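PDB 5FQ8: outer membrane protein OMP121, which probably imports a nutrient, perhaps a peptide, across the outer membrane as a TonB-dependent transporter. Local coordinates for residues 120-125 with 321-326; 316-321 with 376-381; 412-417 with 445-450; 491-496 with 511-516. All blocks are in the same frame, centred on the assembly; numbering follows the deposited sequence.

Interaction 1 of 4, residues 120-125 with 321-326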
loop_
_atom_site.group_PDB
_atom_site.type_symbol
_atom_site.label_atom_id
_atom_site.label_comp_id
_atom_site.label_asym_id
_atom_site.label_seq_id
_atom_site.Cartn_x
_atom_site.Cartn_y
_atom_site.Cartn_z
ATOM N N LEU B 120 14.653 -0.415 -16.322
ATOM C CA LEU B 120 14.219 0.058 -17.625
ATOM C C LEU B 120 13.283 1.245 -17.515
ATOM O O LEU B 120 13.274 2.110 -18.394
ATOM C CB LEU B 120 13.536 -1.065 -18.382
ATOM C CG LEU B 120 14.264 -2.396 -18.446
ATOM C CD1 LEU B 120 13.508 -3.325 -19.368
ATOM C CD2 LEU B 120 15.675 -2.192 -18.919
ATOM N N ASN B 121 12.493 1.313 -16.452
ATOM C CA ASN B 121 11.468 2.338 -16.350
ATOM C C ASN B 121 11.616 3.256 -15.156
ATOM O O ASN B 121 11.114 4.382 -15.212
ATOM C CB ASN B 121 10.079 1.691 -16.309
ATOM C CG ASN B 121 9.828 0.835 -17.504
ATOM O OD1 ASN B 121 9.604 1.331 -18.593
ATOM N ND2 ASN B 121 9.911 -0.460 -17.322
ATOM N N SER B 122 12.302 2.828 -14.099
ATOM C CA SER B 122 12.510 3.636 -12.905
ATOM C C SER B 122 13.897 3.369 -12.323
ATOM O O SER B 122 14.051 2.916 -11.195
ATOM C CB SER B 122 11.428 3.356 -11.866
ATOM O OG SER B 122 10.322 4.209 -12.063
ATOM N N GLY B 123 14.929 3.672 -13.105
ATOM C CA GLY B 123 16.285 3.387 -12.674
ATOM C C GLY B 123 16.759 4.391 -11.650
ATOM O O GLY B 123 16.577 5.603 -11.811
ATOM N N TYR B 124 17.371 3.888 -10.588
ATOM C CA TYR B 124 17.906 4.731 -9.535
ATOM C C TYR B 124 18.875 3.894 -8.722
ATOM O O TYR B 124 18.835 2.668 -8.753
ATOM C CB TYR B 124 16.791 5.319 -8.677
ATOM C CG TYR B 124 15.910 4.330 -7.945
ATOM C CD1 TYR B 124 16.391 3.621 -6.854
ATOM C CD2 TYR B 124 14.590 4.133 -8.320
ATOM C CE1 TYR B 124 15.615 2.736 -6.177
ATOM C CE2 TYR B 124 13.785 3.244 -7.629
ATOM C CZ TYR B 124 14.312 2.550 -6.558
ATOM O OH TYR B 124 13.552 1.661 -5.847
ATOM N N ASP B 125 19.767 4.567 -8.014
ATOM C CA ASP B 125 20.784 3.880 -7.228
ATOM C C ASP B 125 21.059 4.716 -5.993
ATOM O O ASP B 125 21.310 5.913 -6.104
ATOM C CB ASP B 125 22.060 3.664 -8.042
ATOM C CG ASP B 125 22.977 2.652 -7.417
ATOM O OD1 ASP B 125 23.371 2.848 -6.251
ATOM O OD2 ASP B 125 23.278 1.647 -8.082
ATOM N N PHE B 321 17.082 11.203 -6.072
ATOM C CA PHE B 321 17.605 10.726 -7.340
ATOM C C PHE B 321 16.748 11.261 -8.466
ATOM O O PHE B 321 15.530 11.364 -8.321
ATOM C CB PHE B 321 17.625 9.220 -7.355
ATOM C CG PHE B 321 18.598 8.626 -8.314
ATOM C CD1 PHE B 321 18.377 8.687 -9.666
ATOM C CD2 PHE B 321 19.720 7.970 -7.856
ATOM C CE1 PHE B 321 19.261 8.128 -10.545
ATOM C CE2 PHE B 321 20.604 7.413 -8.729
ATOM C CZ PHE B 321 20.372 7.484 -10.076
ATOM N N ALA B 322 17.390 11.635 -9.570
ATOM C CA ALA B 322 16.669 11.997 -10.784
ATOM C C ALA B 322 16.491 10.710 -11.580
ATOM O O ALA B 322 17.405 10.237 -12.258
ATOM C CB ALA B 322 17.411 13.073 -11.562
ATOM N N THR B 323 15.297 10.140 -11.469
ATOM C CA THR B 323 14.995 8.809 -11.972
ATOM C C THR B 323 15.261 8.688 -13.469
ATOM O O THR B 323 14.995 9.613 -14.233
ATOM C CB THR B 323 13.531 8.501 -11.675
ATOM O OG1 THR B 323 13.213 8.887 -10.334
ATOM C CG2 THR B 323 13.235 7.027 -11.874
ATOM N N THR B 324 15.790 7.537 -13.889
ATOM C CA THR B 324 16.045 7.271 -15.299
ATOM C C THR B 324 15.082 6.212 -15.812
ATOM O O THR B 324 14.457 5.482 -15.035
ATOM C CB THR B 324 17.485 6.797 -15.560
ATOM O OG1 THR B 324 17.673 5.479 -15.034
ATOM C CG2 THR B 324 18.512 7.729 -14.952
ATOM N N GLY B 325 14.977 6.130 -17.127
ATOM C CA GLY B 325 14.143 5.119 -17.744
ATOM C C GLY B 325 13.595 5.574 -19.080
ATOM O O GLY B 325 13.868 6.669 -19.560
ATOM N N GLN B 326 12.794 4.695 -19.679
ATOM C CA GLN B 326 12.271 4.932 -21.010
ATOM C C GLN B 326 10.956 5.685 -21.024
ATOM O O GLN B 326 10.451 5.994 -22.106
ATOM C CB GLN B 326 12.105 3.618 -21.748
ATOM C CG GLN B 326 11.365 2.557 -20.997
ATOM C CD GLN B 326 11.430 1.230 -21.705
ATOM O OE1 GLN B 326 11.852 1.170 -22.843
ATOM N NE2 GLN B 326 11.031 0.163 -21.035
#
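The benzyl group of Phe-321 leans onto the backbone of residues 123-125. From CB, which points toward the plug segment, the chain turns CG anti to the backbone N (chi1 -157°), and CG and CD1 both meet Tyr-124 CB, CG at 3.8 Å. The ring then covers Tyr-124 CA, 3.7 Å from the Phe-321 ring centroid and 9° off its normal, a CH-pi contact over the face. Farther out, CE1 approaches Gly-123 O, CZ again meets Tyr-124 CA, and CE2 and CD2 run beside the backbone N and O of Asp-125. This is a plug-to-barrel contact of the TonB-dependent receptor fold: residues 120-125 belong to the plug, and residues 321-326 follow barrel strand 306-320. An alanine in place of Phe-321 would remove the ring, and the plug backbone at Tyr-124 and Asp-125 would probably be less firmly packed. Gly-123 and Thr-324 form a single antiparallel bridge. Thr-324 N donates to Gly-123 O at 2.9 Å, nearly straight (174°) and on a lone pair, while Gly-123 N reaches Thr-324 O at 2.7 Å. Gln-326 N bonds Leu-120 O at 2.9 Å, and Gln-326 NE2 bonds Asn-121 OD1 at 3.1 Å and the bound peptide's backbone.

Interaction 2 of 4, residues 316-321 with 376-381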
loop_
_atom_site.group_PDB
_atom_site.type_symbol
_atom_site.label_atom_id
_atom_site.label_comp_id
_atom_site.label_asym_id
_atom_site.label_seq_id
_atom_site.Cartn_x
_atom_site.Cartn_y
_atom_site.Cartn_z
ATOM N N TYR B 316 24.199 8.256 8.664
ATOM C CA TYR B 316 22.968 8.761 8.090
ATOM C C TYR B 316 23.168 9.028 6.611
ATOM O O TYR B 316 24.260 9.388 6.184
ATOM C CB TYR B 316 22.543 10.035 8.761
ATOM C CG TYR B 316 21.354 10.689 8.133
ATOM C CD1 TYR B 316 20.065 10.345 8.528
ATOM C CD2 TYR B 316 21.503 11.657 7.164
ATOM C CE1 TYR B 316 18.970 10.940 7.966
ATOM C CE2 TYR B 316 20.410 12.258 6.593
ATOM C CZ TYR B 316 19.145 11.895 6.998
ATOM O OH TYR B 316 18.056 12.498 6.428
ATOM N N GLN B 317 22.107 8.864 5.828
ATOM C CA GLN B 317 22.146 9.374 4.469
ATOM C C GLN B 317 20.754 9.769 4.029
ATOM O O GLN B 317 19.771 9.162 4.435
ATOM C CB GLN B 317 22.752 8.364 3.498
ATOM C CG GLN B 317 21.923 7.173 3.171
ATOM C CD GLN B 317 22.687 6.204 2.310
ATOM O OE1 GLN B 317 23.534 5.462 2.795
ATOM N NE2 GLN B 317 22.405 6.215 1.023
ATOM N N LYS B 318 20.676 10.816 3.223
ATOM C CA LYS B 318 19.453 11.142 2.508
ATOM C C LYS B 318 19.791 11.285 1.038
ATOM O O LYS B 318 20.387 12.279 0.630
ATOM C CB LYS B 318 18.797 12.411 3.031
ATOM C CG LYS B 318 17.287 12.380 2.892
ATOM C CD LYS B 318 16.656 13.725 3.077
ATOM C CE LYS B 318 16.474 14.393 1.747
ATOM N NZ LYS B 318 16.093 15.818 1.878
ATOM N N ASN B 319 19.393 10.306 0.249
ATOM C CA ASN B 319 19.516 10.366 -1.196
ATOM C C ASN B 319 18.223 10.844 -1.829
ATOM O O ASN B 319 17.133 10.470 -1.403
ATOM C CB ASN B 319 19.859 8.994 -1.765
ATOM C CG ASN B 319 21.078 8.388 -1.131
ATOM O OD1 ASN B 319 21.110 8.141 0.061
ATOM N ND2 ASN B 319 22.081 8.120 -1.934
ATOM N N ASN B 320 18.359 11.678 -2.843
ATOM C CA ASN B 320 17.306 11.992 -3.795
ATOM C C ASN B 320 17.883 11.744 -5.174
ATOM O O ASN B 320 19.050 12.047 -5.418
ATOM C CB ASN B 320 16.829 13.434 -3.693
ATOM C CG ASN B 320 16.145 13.739 -2.391
ATOM O OD1 ASN B 320 16.789 14.113 -1.424
ATOM N ND2 ASN B 320 14.836 13.608 -2.363
ATOM N N PHE B 321 17.082 11.203 -6.072
ATOM C CA PHE B 321 17.605 10.726 -7.340
ATOM C C PHE B 321 16.748 11.261 -8.466
ATOM O O PHE B 321 15.530 11.364 -8.321
ATOM C CB PHE B 321 17.625 9.220 -7.355
ATOM C CG PHE B 321 18.598 8.626 -8.314
ATOM C CD1 PHE B 321 18.377 8.687 -9.666
ATOM C CD2 PHE B 321 19.720 7.970 -7.856
ATOM C CE1 PHE B 321 19.261 8.128 -10.545
ATOM C CE2 PHE B 321 20.604 7.413 -8.729
ATOM C CZ PHE B 321 20.372 7.484 -10.076
ATOM N N LEU B 376 9.104 12.429 -7.345
ATOM C CA LEU B 376 9.734 12.177 -6.062
ATOM C C LEU B 376 10.355 10.798 -6.058
ATOM O O LEU B 376 9.726 9.833 -6.493
ATOM C CB LEU B 376 8.730 12.293 -4.929
ATOM C CG LEU B 376 9.287 12.006 -3.548
ATOM C CD1 LEU B 376 9.702 13.307 -2.969
ATOM C CD2 LEU B 376 8.250 11.354 -2.690
ATOM N N ASN B 377 11.584 10.711 -5.576
ATOM C CA ASN B 377 12.253 9.433 -5.371
ATOM C C ASN B 377 13.334 9.641 -4.312
ATOM O O ASN B 377 14.519 9.776 -4.603
ATOM C CB ASN B 377 12.841 8.879 -6.663
ATOM C CG ASN B 377 13.435 7.526 -6.477
ATOM O OD1 ASN B 377 13.322 6.928 -5.415
ATOM N ND2 ASN B 377 14.074 7.025 -7.506
ATOM N N GLU B 378 12.918 9.620 -3.056
ATOM C CA GLU B 378 13.781 9.954 -1.936
ATOM C C GLU B 378 14.145 8.698 -1.164
ATOM O O GLU B 378 13.429 7.704 -1.203
ATOM C CB GLU B 378 13.081 10.959 -1.028
ATOM C CG GLU B 378 13.944 11.563 0.049
ATOM C CD GLU B 378 13.185 12.515 0.918
ATOM O OE1 GLU B 378 12.712 13.542 0.399
ATOM O OE2 GLU B 378 13.052 12.224 2.120
ATOM N N TYR B 379 15.290 8.732 -0.503
ATOM C CA TYR B 379 15.718 7.643 0.362
ATOM C C TYR B 379 16.382 8.248 1.581
ATOM O O TYR B 379 17.203 9.153 1.451
ATOM C CB TYR B 379 16.672 6.707 -0.364
ATOM C CG TYR B 379 17.157 5.494 0.392
ATOM C CD1 TYR B 379 16.441 4.315 0.386
ATOM C CD2 TYR B 379 18.367 5.508 1.053
ATOM C CE1 TYR B 379 16.904 3.198 1.045
ATOM C CE2 TYR B 379 18.834 4.399 1.713
ATOM C CZ TYR B 379 18.097 3.246 1.708
ATOM O OH TYR B 379 18.559 2.140 2.368
ATOM N N GLU B 380 15.996 7.776 2.753
ATOM C CA GLU B 380 16.625 8.147 4.008
ATOM C C GLU B 380 17.011 6.875 4.737
ATOM O O GLU B 380 16.239 5.920 4.770
ATOM C CB GLU B 380 15.706 8.999 4.871
ATOM C CG GLU B 380 16.345 9.375 6.185
ATOM C CD GLU B 380 15.479 10.199 7.093
ATOM O OE1 GLU B 380 15.148 11.341 6.743
ATOM O OE2 GLU B 380 15.145 9.698 8.173
ATOM N N SER B 381 18.208 6.848 5.295
ATOM C CA SER B 381 18.720 5.638 5.920
ATOM C C SER B 381 19.404 5.977 7.233
ATOM O O SER B 381 20.055 7.013 7.347
ATOM C CB SER B 381 19.685 4.931 4.979
ATOM O OG SER B 381 20.460 3.977 5.660
#
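Strands 306-320 and 376-394 are antiparallel neighbours in the transmembrane barrel wall, and their ends pair here with segment axes 4.6 Å apart. Gln-317 with Ser-381 and Asn-319 with Tyr-379 are hydrogen-bonded pairs. In the second of these, Tyr-379 N donates to Asn-319 O at 2.7 Å and Asn-319 N returns a bond to Tyr-379 O. Past the end of the first strand, Phe-321 N adds a longer bond to Asn-377 O, 3.3 Å. The face carrying Gln-317, Asn-319, Tyr-379 and Ser-381 meets the plug. Asn-319 and Tyr-379 point the same way side by side, the amide turned 76° against the ring and its OD1 at the ring edge. Gln-317 NE2 holds that OD1 by a hydrogen bond along its own strand, with a weak second bond to Phe-126 O; the Phe-126 ring itself stacks with Tyr-379. On the other face Asn-320 lies alongside Glu-378, Asn-320 ND2 packing on CG of Glu-378 at 3.3 Å and making a weak bond to its OE1. Lys-318 crosses the same glutamate obliquely, but its NZ stays 4.3 Å from Glu-378 OE1, too far for a salt bridge. Each carboxylate oxygen of Glu-380 has its own partner: OE2 forms a salt bridge with Arg-453 of the second subunit, and Tyr-316 OH donates to Glu-380 OE1 at 3.1 Å from above the carboxylate plane.

Interaction 3 of 4, residues 412-417 with 445-450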
loop_
_atom_site.group_PDB
_atom_site.type_symbol
_atom_site.label_atom_id
_atom_site.label_comp_id
_atom_site.label_asym_id
_atom_site.label_seq_id
_atom_site.Cartn_x
_atom_site.Cartn_y
_atom_site.Cartn_z
ATOM N N GLN B 412 14.369 3.797 4.308
ATOM C CA GLN B 412 12.982 4.118 4.010
ATOM C C GLN B 412 12.880 4.891 2.709
ATOM O O GLN B 412 13.285 6.047 2.648
ATOM C CB GLN B 412 12.364 4.916 5.138
ATOM C CG GLN B 412 10.971 5.397 4.837
ATOM C CD GLN B 412 10.413 6.242 5.940
ATOM O OE1 GLN B 412 10.622 5.965 7.106
ATOM N NE2 GLN B 412 9.728 7.300 5.575
ATOM N N SER B 413 12.291 4.270 1.691
ATOM C CA SER B 413 12.125 4.866 0.375
ATOM C C SER B 413 10.785 5.572 0.261
ATOM O O SER B 413 9.812 5.178 0.889
ATOM C CB SER B 413 12.223 3.791 -0.698
ATOM O OG SER B 413 13.219 2.843 -0.378
ATOM N N ASP B 414 10.736 6.620 -0.548
ATOM C CA ASP B 414 9.478 7.321 -0.808
ATOM C C ASP B 414 9.480 7.818 -2.250
ATOM O O ASP B 414 10.171 8.788 -2.565
ATOM C CB ASP B 414 9.276 8.488 0.164
ATOM C CG ASP B 414 8.963 8.038 1.580
ATOM O OD1 ASP B 414 7.777 7.827 1.905
ATOM O OD2 ASP B 414 9.914 7.913 2.373
ATOM N N LYS B 415 8.694 7.185 -3.119
ATOM C CA LYS B 415 8.611 7.578 -4.521
ATOM C C LYS B 415 7.185 7.978 -4.862
ATOM O O LYS B 415 6.236 7.373 -4.367
ATOM C CB LYS B 415 9.069 6.461 -5.459
ATOM C CG LYS B 415 9.968 5.444 -4.835
ATOM C CD LYS B 415 10.201 4.298 -5.767
ATOM C CE LYS B 415 10.791 3.103 -5.036
ATOM N NZ LYS B 415 12.131 3.377 -4.434
ATOM N N GLY B 416 7.040 8.999 -5.705
ATOM C CA GLY B 416 5.722 9.441 -6.117
ATOM C C GLY B 416 5.756 10.189 -7.427
ATOM O O GLY B 416 6.765 10.795 -7.787
ATOM N N LYS B 417 4.635 10.161 -8.134
ATOM C CA LYS B 417 4.451 10.878 -9.381
ATOM C C LYS B 417 3.008 11.343 -9.482
ATOM O O LYS B 417 2.103 10.657 -8.998
ATOM C CB LYS B 417 4.807 10.003 -10.584
ATOM C CG LYS B 417 4.054 8.714 -10.725
ATOM C CD LYS B 417 4.800 7.812 -11.673
ATOM C CE LYS B 417 3.939 6.697 -12.207
ATOM N NZ LYS B 417 2.870 7.213 -13.108
ATOM N N GLY B 445 -1.175 8.917 -11.200
ATOM C CA GLY B 445 -0.523 9.095 -9.923
ATOM C C GLY B 445 -0.160 7.781 -9.271
ATOM O O GLY B 445 -0.755 6.742 -9.519
ATOM N N GLN B 446 0.839 7.840 -8.409
ATOM C CA GLN B 446 1.279 6.667 -7.678
ATOM C C GLN B 446 2.166 7.140 -6.547
ATOM O O GLN B 446 2.844 8.154 -6.672
ATOM C CB GLN B 446 2.023 5.707 -8.590
ATOM C CG GLN B 446 2.526 4.484 -7.913
ATOM C CD GLN B 446 3.364 3.653 -8.834
ATOM O OE1 GLN B 446 3.913 4.160 -9.803
ATOM N NE2 GLN B 446 3.449 2.367 -8.557
ATOM N N TYR B 447 2.128 6.418 -5.440
ATOM C CA TYR B 447 2.951 6.755 -4.290
ATOM C C TYR B 447 3.243 5.488 -3.519
ATOM O O TYR B 447 2.319 4.784 -3.120
ATOM C CB TYR B 447 2.262 7.765 -3.394
ATOM C CG TYR B 447 3.018 7.986 -2.118
ATOM C CD1 TYR B 447 4.151 8.766 -2.104
ATOM C CD2 TYR B 447 2.616 7.398 -0.930
ATOM C CE1 TYR B 447 4.852 8.974 -0.947
ATOM C CE2 TYR B 447 3.319 7.598 0.238
ATOM C CZ TYR B 447 4.441 8.386 0.222
ATOM O OH TYR B 447 5.168 8.604 1.369
ATOM N N SER B 448 4.513 5.211 -3.284
ATOM C CA SER B 448 4.884 4.047 -2.505
ATOM C C SER B 448 5.880 4.447 -1.428
ATOM O O SER B 448 6.501 5.506 -1.479
ATOM C CB SER B 448 5.456 2.949 -3.389
ATOM O OG SER B 448 6.671 3.366 -3.963
ATOM N N GLU B 449 5.978 3.597 -0.421
ATOM C CA GLU B 449 6.910 3.766 0.674
ATOM C C GLU B 449 7.363 2.385 1.092
ATOM O O GLU B 449 6.569 1.450 1.098
ATOM C CB GLU B 449 6.272 4.505 1.852
ATOM C CG GLU B 449 7.125 4.515 3.094
ATOM C CD GLU B 449 6.485 5.244 4.230
ATOM O OE1 GLU B 449 6.089 6.399 4.034
ATOM O OE2 GLU B 449 6.358 4.659 5.315
ATOM N N GLN B 450 8.640 2.252 1.400
ATOM C CA GLN B 450 9.184 0.981 1.846
ATOM C C GLN B 450 10.145 1.241 2.989
ATOM O O GLN B 450 10.867 2.232 2.974
ATOM C CB GLN B 450 9.884 0.257 0.703
ATOM C CG GLN B 450 10.389 -1.095 1.082
ATOM C CD GLN B 450 11.295 -1.677 0.037
ATOM O OE1 GLN B 450 11.256 -1.272 -1.116
ATOM N NE2 GLN B 450 12.127 -2.627 0.433
HETATM O O HOH W 1 1.525 9.292 -13.148
#
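Gly-445 leads into strand 446-469: its N makes a weak bond to a water that Lys-417 NZ also holds, and that lysine forms a salt bridge with Glu-443. Gln-446 exchanges two backbone N-to-O bonds with Lys-417, both 3.1 Å. Its side chain crosses that of Lys-417 obliquely, Gln-446 OE1 lying 3.5 Å from Lys-417 CE, while NE2 bonds Glu-493. Tyr-447 pairs with Gly-416, whose CA sits at the edge of the tyrosine ring. The ring runs alongside Asp-414, and its OH comes 2.8 Å from Asp-414 OD1 in a weak hydrogen bond. Ser-448 is the hydrogen-bonded partner of Lys-415; its N donates to Lys-415 O at 3.0 Å, nearly along the C=O axis. Its OG rests beside CG of Lys-415, a chain that continues to Tyr-124 of the plug. Glu-449 extends beside Asp-414, the carboxylates turned 71° apart, with OE1 3.1 Å from Asp-414 OD1, two acceptors without a hydrogen bond between them. Gln-450 closes this antiparallel barrel pair with two backbone bonds to Ser-413. Asp-414 is also held along its own strand: Gln-412 NE2 donates to the syn lone pair of OD2 at 3.3 Å, and the OE1 of that glutamine bonds Arg-453 of the second subunit. An alanine in place of Asp-414 would remove both carboxylate oxygens, and the Gln-412 amide and the Tyr-447 hydroxyl would probably be less firmly placed. With two acids side by side, one may be easier to protonate than an isolated carboxylate, although the Gln-412 amide would probably counter this in part.

Interaction 4 of 4, residues 491-496 with 511-516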
loop_
_atom_site.group_PDB
_atom_site.type_symbol
_atom_site.label_atom_id
_atom_site.label_comp_id
_atom_site.label_asym_id
_atom_site.label_seq_id
_atom_site.Cartn_x
_atom_site.Cartn_y
_atom_site.Cartn_z
ATOM N N TYR B 491 6.474 -2.993 2.322
ATOM C CA TYR B 491 6.177 -2.136 1.193
ATOM C C TYR B 491 4.693 -1.816 1.148
ATOM O O TYR B 491 3.862 -2.613 1.568
ATOM C CB TYR B 491 6.608 -2.813 -0.099
ATOM C CG TYR B 491 6.312 -2.021 -1.336
ATOM C CD1 TYR B 491 7.112 -0.955 -1.707
ATOM C CD2 TYR B 491 5.242 -2.347 -2.142
ATOM C CE1 TYR B 491 6.850 -0.236 -2.834
ATOM C CE2 TYR B 491 4.976 -1.631 -3.274
ATOM C CZ TYR B 491 5.789 -0.579 -3.616
ATOM O OH TYR B 491 5.534 0.146 -4.745
ATOM N N SER B 492 4.360 -0.640 0.639
ATOM C CA SER B 492 2.957 -0.308 0.487
ATOM C C SER B 492 2.811 0.792 -0.561
ATOM O O SER B 492 3.559 1.767 -0.548
ATOM C CB SER B 492 2.349 0.084 1.837
ATOM O OG SER B 492 2.334 1.473 2.020
ATOM N N GLU B 493 1.841 0.618 -1.463
ATOM C CA GLU B 493 1.697 1.408 -2.677
ATOM C C GLU B 493 0.242 1.761 -2.877
ATOM O O GLU B 493 -0.623 0.935 -2.609
ATOM C CB GLU B 493 2.201 0.603 -3.881
ATOM C CG GLU B 493 2.119 1.262 -5.224
ATOM C CD GLU B 493 2.412 0.288 -6.336
ATOM O OE1 GLU B 493 3.087 -0.722 -6.081
ATOM O OE2 GLU B 493 1.956 0.515 -7.471
ATOM N N VAL B 494 -0.036 2.966 -3.351
ATOM C CA VAL B 494 -1.380 3.343 -3.772
ATOM C C VAL B 494 -1.292 3.969 -5.141
ATOM O O VAL B 494 -0.330 4.674 -5.453
ATOM C CB VAL B 494 -2.078 4.324 -2.805
ATOM C CG1 VAL B 494 -2.444 3.637 -1.532
ATOM C CG2 VAL B 494 -1.199 5.502 -2.553
ATOM N N ASN B 495 -2.301 3.730 -5.954
ATOM C CA ASN B 495 -2.353 4.303 -7.282
ATOM C C ASN B 495 -3.554 5.218 -7.401
ATOM O O ASN B 495 -4.432 5.242 -6.544
ATOM C CB ASN B 495 -2.393 3.208 -8.346
ATOM C CG ASN B 495 -1.036 2.584 -8.572
ATOM O OD1 ASN B 495 -0.288 2.996 -9.459
ATOM N ND2 ASN B 495 -0.698 1.599 -7.759
ATOM N N ASP B 496 -3.562 6.003 -8.467
ATOM C CA ASP B 496 -4.724 6.800 -8.822
ATOM C C ASP B 496 -5.056 7.776 -7.690
ATOM O O ASP B 496 -5.963 7.562 -6.895
ATOM C CB ASP B 496 -5.908 5.885 -9.164
ATOM C CG ASP B 496 -6.879 6.520 -10.109
ATOM O OD1 ASP B 496 -7.219 7.704 -9.901
ATOM O OD2 ASP B 496 -7.297 5.834 -11.059
ATOM N N THR B 511 -7.843 0.295 -4.435
ATOM C CA THR B 511 -7.199 -0.647 -3.538
ATOM C C THR B 511 -5.721 -0.313 -3.383
ATOM O O THR B 511 -5.059 0.041 -4.361
ATOM C CB THR B 511 -7.356 -2.067 -4.069
ATOM O OG1 THR B 511 -8.744 -2.350 -4.217
ATOM C CG2 THR B 511 -6.738 -3.071 -3.123
ATOM N N PRO B 512 -5.184 -0.374 -2.178
ATOM C CA PRO B 512 -3.739 -0.263 -2.009
ATOM C C PRO B 512 -3.055 -1.610 -2.146
ATOM O O PRO B 512 -3.641 -2.667 -1.937
ATOM C CB PRO B 512 -3.599 0.269 -0.581
ATOM C CG PRO B 512 -4.767 -0.291 0.113
ATOM C CD PRO B 512 -5.889 -0.294 -0.891
ATOM N N ILE B 513 -1.783 -1.550 -2.493
ATOM C CA ILE B 513 -0.974 -2.739 -2.702
ATOM C C ILE B 513 0.025 -2.837 -1.563
ATOM O O ILE B 513 0.774 -1.892 -1.317
ATOM C CB ILE B 513 -0.273 -2.679 -4.068
ATOM C CG1 ILE B 513 -1.288 -2.360 -5.147
ATOM C CG2 ILE B 513 0.416 -3.974 -4.373
ATOM C CD1 ILE B 513 -0.662 -2.079 -6.449
ATOM N N VAL B 514 0.039 -3.961 -0.861
ATOM C CA VAL B 514 0.993 -4.168 0.221
ATOM C C VAL B 514 1.853 -5.394 -0.066
ATOM O O VAL B 514 1.374 -6.381 -0.634
ATOM C CB VAL B 514 0.291 -4.307 1.596
ATOM C CG1 VAL B 514 -0.716 -3.233 1.765
ATOM C CG2 VAL B 514 -0.348 -5.635 1.743
ATOM N N GLU B 515 3.121 -5.329 0.344
ATOM C CA GLU B 515 4.053 -6.447 0.272
ATOM C C GLU B 515 4.965 -6.458 1.486
ATOM O O GLU B 515 5.372 -5.409 1.980
ATOM C CB GLU B 515 4.908 -6.393 -0.992
ATOM C CG GLU B 515 4.145 -6.601 -2.279
ATOM C CD GLU B 515 4.978 -6.333 -3.506
ATOM O OE1 GLU B 515 6.197 -6.617 -3.470
ATOM O OE2 GLU B 515 4.409 -5.829 -4.502
ATOM N N GLN B 516 5.313 -7.653 1.931
ATOM C CA GLN B 516 6.144 -7.861 3.106
ATOM C C GLN B 516 7.166 -8.938 2.784
ATOM O O GLN B 516 6.856 -9.878 2.051
ATOM C CB GLN B 516 5.260 -8.261 4.292
ATOM C CG GLN B 516 5.917 -9.058 5.378
ATOM C CD GLN B 516 4.903 -9.753 6.250
ATOM O OE1 GLN B 516 3.840 -10.155 5.784
ATOM N NE2 GLN B 516 5.217 -9.893 7.526
#
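Tyr-491, Glu-493 and Asn-495 stand in a row along the barrel strand 472-495, and the neighbouring strand 513-534 sets Ile-513 and Glu-515 beside them. Tyr-491 CG is anti to the backbone N (chi1 179°), which carries the ring along its own strand until OH meets Glu-493 OE1 at 2.9 Å; the oxygen lies in the ring plane, but the hydroxyl comes to it from above the carboxylate plane. Asn-495 ND2 reaches the other oxygen, OE2, also at 2.9 Å and again from above that plane. Glu-493 and Ile-513 point the same way side by side, so that CD1 of Ile-513 lies against the carboxylate, 3.8 Å from Glu-493 OE2. Beneath them the antiparallel backbones bond in both directions: Glu-493 N to Ile-513 O and Ile-513 N to Glu-493 O are each 2.7 Å. On the far side of the sheet the Val-494 side chain crosses Pro-512 obliquely, CG1 of Val-494 3.7 Å from CB of Pro-512, and Val-514 packs on its counterpart in the second subunit. With Gln-446 NE2 added at OE2, three donors grip the Glu-493 carboxylate, which would probably favour its charged form despite Glu-515 nearby.

Overall arrangement
Interactions 2, 3 and 4 follow one another round the barrel wall, and all three touch the second subunit. Strands 376-394 and 398-417 join interaction 2 to interaction 3, with Glu-380 O to Gln-412 N at 2.9 Å; strands 446-469 and 472-495 join interaction 3 to interaction 4, with Gln-446 NE2 2.6 Å from Glu-493 OE2. Interaction 1 brings in the plug: it shares Phe-321 with interaction 2, reaches interaction 3 through Tyr-124 OH and Lys-415 NZ, 2.6 Å apart, and contacts the bound peptide. In interaction 2 the side chains of Asn-320 and Tyr-316 lie about 9 Å from a bound calcium ion and a bound 3-decanoyloxypropyl decanoate, respectively; interactions 3 and 4 are away from these sites.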